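Local coordinates for inorganic pyrophosphatase (Coxiella burnetii, PDB 3TR4) that hydrolyses inorganic pyrophosphate to two phosphate ions, probably with magnesium as cofactor, and works as a homohexamer, at the interface of chains A and B and the interface of chains A and C. Numbering follows the deposited sequence. Chains: chain A/B/C, Inorganic pyrophosphatase.

Two kinds of subunit boundary meet in chain A of this hexamer. Contact 1 and contact 3 belong to one two-fold interface with chain B; the centres of their C-alpha atoms lie about 7 Å apart, and A:Arg52 serves both, through its backbone in the first and its side chain in the second. Contact 2 faces chain C, about 23 Å from contact 1 and 22 Å from contact 3 between the same kind of centres, and runs along strand 40-46. It does not follow an exact two-fold. Using both surfaces, one chain joins two neighbours at once, which is consistent with its assembly as a homohexamer.

Contact 1: the interface of chains A and B. Residues chain A 50-52, 138; chain B 50-51, 138-139.
The selenomethionines A:Met51 and B:Met51 meet near the two-fold axis of the interface, their side chains crossing obliquely. Both start with CG beside the backbone N, but their shapes then part. A:Met51 runs straight through chi2 (176°) and bends at chi3, whereas B:Met51 already folds at chi2 (-71°) and again at chi3, which lays its selenium against the middle of the A:Met51 side chain. SE of B:Met51 sits 3.3 Å from CG of A:Met51, and the two selenium atoms of A:Met51 and B:Met51 are 3.6 Å apart. Nearby, CE1 on the ring of B:His138 comes to 4.1 Å from SE of A:Met51, the two side chains at about a right angle.

The backbones join beside this apolar pair in an antiparallel bridge. The N-H of A:Arg52 gives a hydrogen bond to O of B:Ser50 (2.9 Å). Within chain A, NH1 of A:Arg52 turns back to O of A:Met51, reaching that carbonyl from above its plane. Together the bridge and the selenomethionine pair help join two subunits of the hexamer.

Water extends the seam on both flanks. One links N of A:Ser50 to ND1 of B:His138. The other lies in the ring plane of A:His138 at its edge, 2.9 Å from ND1 of A:His138, and 2.7 Å from the hydroxyl OG of B:Ser50.

Contact 2: the interface of chains A and C. Residues chain A 32, 41-43; chain C 85-87.
C:Val85 reaches across to A:Leu41, A:Thr42 and A:Tyr32 at the start of a short parallel bridge between strand 40-46 of chain A and strand 86-99 of chain C. Its CB stands 3.8 Å from the backbone O of A:Leu41. From there the two methyls part. CG1, anti to the backbone N (chi1 170°), comes to 3.3 Å from O of A:Leu41 and also touches CA of A:Thr42 and CG2 of A:Val43. CG2 turns to CD2 of A:Leu41, 3.8 Å away. Both methyls touch CE1 of A:Tyr32, whose side chain crosses that of C:Val85 at about a right angle. The valine is thus in contact with both the phenol ring and the strand.

Beyond it the backbones of C:Leu86 and A:Thr42 pair. The N-H of C:Leu86 bonds to O of A:Leu41 at 2.9 Å, and O of C:Leu86 accepts the N-H of A:Val43 at 3.0 Å. This bridge lets strands of two subunits pair across the boundary, which probably helps build the hexamer. On the paired strands A:Thr42 leans parallel to C:Leu86, and A:Val43 to the selenomethionine C:Met87. In that last pair, CG2 of A:Val43 packs 3.7 Å from CB of C:Met87.

Contact 3: the interface of chains A and B. Residues chain A 26, 52; chain B 29, 52.
In A:Arg52 and B:Arg52, CG stands beside the backbone N (chi1 -52° and -58°) and each chain bends at chi2, bringing the two CG methylenes together across the axis. CG of A:Arg52 and CG of B:Arg52 are 3.5 Å apart. At this slant each CG comes over a face of the opposite guanidinium, centrally above that of A:Arg52 and towards the rim of that of B:Arg52. The cationic groups thus meet each other's aliphatic stems: their planes are markedly turned against each other, and NE of A:Arg52 and NE of B:Arg52 remain 5.0 Å from each other.

B:Arg52 is covered on its second face by CG of B:Glu29, 3.4 Å above the guanidinium centre, while the extended chain of that glutamate carries its carboxylate to a salt bridge, OE1 of B:Glu29 lying 3.1 Å from NH2 of B:Arg52. The same NH2 donates across the interface to the amide oxygen OD1 of A:Asn26, at 2.9 Å. That acceptor lies at the edge of the guanidinium, in its plane, but the donor is tilted 26° from the amide carbonyl plane, and the bond is bent at the hydrogen. The neighbouring carboxylate probably offsets the arginine charge and helps fix the group's rotation. With its twin related by the two-fold, this contact ties chain A to chain B beside the backbone bridge, helping to hold the hexamer together.

Contact 1: the interface of chains A and B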
# COMPACT_ATOMS: atom_id res chain seq x y z
N SER A 50 18.13 5.64 -1.51
CA SER A 50 17.10 4.64 -1.73
C SER A 50 17.09 3.64 -0.58
O SER A 50 17.37 2.45 -0.78
CB SER A 50 17.31 3.93 -3.07
OG SER A 50 16.07 3.56 -3.65
N MSE A 51 16.77 4.12 0.61
CA MSE A 51 16.79 3.31 1.82
C MSE A 51 15.56 3.55 2.68
O MSE A 51 14.84 4.53 2.50
CB MSE A 51 18.03 3.61 2.65
CG MSE A 51 19.32 3.50 1.88
SE MSE A 51 20.85 4.03 2.95
CE MSE A 51 20.66 2.77 4.44
N ARG A 52 15.33 2.64 3.63
CA ARG A 52 14.18 2.73 4.52
C ARG A 52 14.59 2.35 5.94
O ARG A 52 15.41 1.46 6.14
CB ARG A 52 13.07 1.80 4.05
CG ARG A 52 12.70 1.97 2.59
CD ARG A 52 11.90 3.25 2.34
NE ARG A 52 11.32 3.24 1.01
CZ ARG A 52 11.95 3.67 -0.08
NH1 ARG A 52 13.17 4.17 0.00
NH2 ARG A 52 11.34 3.61 -1.26
N HIS A 138 24.09 -0.88 9.85
CA HIS A 138 24.41 -0.52 8.47
C HIS A 138 23.58 0.67 8.03
O HIS A 138 24.09 1.59 7.38
CB HIS A 138 24.17 -1.71 7.54
CG HIS A 138 24.45 -1.41 6.10
ND1 HIS A 138 23.45 -1.15 5.19
CD2 HIS A 138 25.62 -1.33 5.42
CE1 HIS A 138 23.99 -0.93 4.00
NE2 HIS A 138 25.30 -1.03 4.12
N SER B 50 18.24 -2.58 4.24
CA SER B 50 17.30 -1.46 4.20
C SER B 50 17.29 -0.77 2.84
O SER B 50 16.61 0.24 2.65
CB SER B 50 17.62 -0.46 5.31
OG SER B 50 18.88 0.15 5.10
N MSE B 51 18.05 -1.30 1.89
CA MSE B 51 18.15 -0.69 0.57
C MSE B 51 16.96 -1.08 -0.32
O MSE B 51 16.49 -2.22 -0.27
CB MSE B 51 19.47 -1.08 -0.10
CG MSE B 51 20.72 -0.89 0.77
SE MSE B 51 21.22 0.97 1.10
CE MSE B 51 21.34 1.58 -0.75
N HIS B 138 24.75 4.92 -5.75
CA HIS B 138 24.86 4.63 -4.33
C HIS B 138 24.19 3.30 -4.00
O HIS B 138 24.75 2.47 -3.28
CB HIS B 138 24.25 5.76 -3.50
CG HIS B 138 24.24 5.49 -2.03
ND1 HIS B 138 23.13 5.02 -1.36
CD2 HIS B 138 25.21 5.64 -1.09
CE1 HIS B 138 23.41 4.89 -0.08
NE2 HIS B 138 24.67 5.26 0.11
N PHE B 139 23.00 3.08 -4.54
CA PHE B 139 22.31 1.82 -4.31
C PHE B 139 23.19 0.63 -4.70
O PHE B 139 23.38 -0.29 -3.91
CB PHE B 139 20.96 1.76 -5.03
CG PHE B 139 20.31 0.42 -4.94
CD1 PHE B 139 20.47 -0.51 -5.97
CD2 PHE B 139 19.57 0.06 -3.83
CE1 PHE B 139 19.89 -1.76 -5.88
CE2 PHE B 139 18.99 -1.20 -3.74
CZ PHE B 139 19.15 -2.10 -4.77
O HOH W 1 20.72 5.06 -2.75
O HOH W 2 20.70 -1.62 6.12

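Contact 2: the interface of chains A and C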
# COMPACT_ATOMS: atom_id res chain seq x y z
N TYR A 32 10.33 12.78 9.32
CA TYR A 32 9.55 13.63 10.22
C TYR A 32 10.30 13.91 11.51
O TYR A 32 11.18 13.15 11.91
CB TYR A 32 8.20 12.98 10.55
CG TYR A 32 7.32 12.73 9.35
CD1 TYR A 32 6.87 13.79 8.57
CD2 TYR A 32 6.93 11.45 9.01
CE1 TYR A 32 6.06 13.56 7.48
CE2 TYR A 32 6.12 11.21 7.92
CZ TYR A 32 5.68 12.28 7.15
OH TYR A 32 4.87 12.06 6.07
N LEU A 41 3.76 17.25 14.42
CA LEU A 41 4.76 16.49 13.70
C LEU A 41 5.10 17.31 12.47
O LEU A 41 4.21 17.84 11.80
CB LEU A 41 4.19 15.13 13.29
CG LEU A 41 5.16 14.10 12.71
CD1 LEU A 41 6.13 13.61 13.77
CD2 LEU A 41 4.40 12.93 12.11
N THR A 42 6.39 17.46 12.17
CA THR A 42 6.80 18.30 11.05
C THR A 42 7.76 17.58 10.12
O THR A 42 8.41 16.61 10.51
CB THR A 42 7.47 19.60 11.54
OG1 THR A 42 8.71 19.28 12.18
CG2 THR A 42 6.57 20.33 12.52
N VAL A 43 7.85 18.07 8.89
CA VAL A 43 8.84 17.56 7.95
C VAL A 43 10.20 18.14 8.30
O VAL A 43 10.37 19.35 8.40
CB VAL A 43 8.49 17.94 6.50
CG1 VAL A 43 9.62 17.54 5.57
CG2 VAL A 43 7.18 17.27 6.08
N VAL C 85 0.53 16.84 9.27
CA VAL C 85 1.92 17.23 9.44
C VAL C 85 2.14 18.67 8.98
O VAL C 85 1.55 19.12 8.01
CB VAL C 85 2.86 16.28 8.66
CG1 VAL C 85 4.28 16.82 8.63
CG2 VAL C 85 2.81 14.89 9.27
N LEU C 86 2.99 19.40 9.71
CA LEU C 86 3.34 20.77 9.34
C LEU C 86 4.67 20.78 8.60
O LEU C 86 5.57 20.01 8.93
CB LEU C 86 3.41 21.65 10.59
CG LEU C 86 3.52 23.16 10.38
CD1 LEU C 86 3.05 23.91 11.62
CD2 LEU C 86 4.95 23.57 10.02
N MSE C 87 4.78 21.63 7.59
CA MSE C 87 6.03 21.74 6.84
C MSE C 87 6.29 23.17 6.39
O MSE C 87 5.37 23.97 6.25
CB MSE C 87 6.03 20.78 5.64
CG MSE C 87 4.93 21.03 4.62
SE MSE C 87 4.91 19.64 3.24
CE MSE C 87 6.74 19.85 2.58

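Contact 3: the interface of chains A and B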
# COMPACT_ATOMS: atom_id res chain seq x y z
N ASN A 26 10.23 0.98 7.89
CA ASN A 26 10.04 0.94 6.44
C ASN A 26 9.73 2.30 5.82
O ASN A 26 9.49 2.39 4.62
CB ASN A 26 8.95 -0.06 6.05
CG ASN A 26 9.45 -1.49 6.05
OD1 ASN A 26 10.04 -1.95 5.07
ND2 ASN A 26 9.21 -2.20 7.14
N ARG A 52 15.33 2.64 3.63
CA ARG A 52 14.18 2.73 4.52
C ARG A 52 14.59 2.35 5.94
O ARG A 52 15.41 1.46 6.14
CB ARG A 52 13.07 1.80 4.05
CG ARG A 52 12.70 1.97 2.59
CD ARG A 52 11.90 3.25 2.34
NE ARG A 52 11.32 3.24 1.01
CZ ARG A 52 11.95 3.67 -0.08
NH1 ARG A 52 13.17 4.17 0.00
NH2 ARG A 52 11.34 3.61 -1.26
N GLU B 29 13.26 -6.09 -1.45
CA GLU B 29 13.26 -6.96 -0.28
C GLU B 29 13.20 -8.42 -0.70
O GLU B 29 13.75 -9.30 -0.03
CB GLU B 29 12.11 -6.62 0.67
CG GLU B 29 12.22 -5.24 1.27
CD GLU B 29 11.32 -5.05 2.47
OE1 GLU B 29 10.27 -4.38 2.34
OE2 GLU B 29 11.66 -5.58 3.55
N ARG B 52 16.49 -0.14 -1.13
CA ARG B 52 15.38 -0.38 -2.04
C ARG B 52 15.78 0.07 -3.44
O ARG B 52 16.44 1.10 -3.59
CB ARG B 52 14.11 0.35 -1.60
CG ARG B 52 13.62 0.01 -0.20
CD ARG B 52 13.11 -1.43 -0.09
NE ARG B 52 12.45 -1.66 1.20
CZ ARG B 52 13.04 -2.14 2.28
NH1 ARG B 52 14.33 -2.48 2.24
NH2 ARG B 52 12.35 -2.30 3.40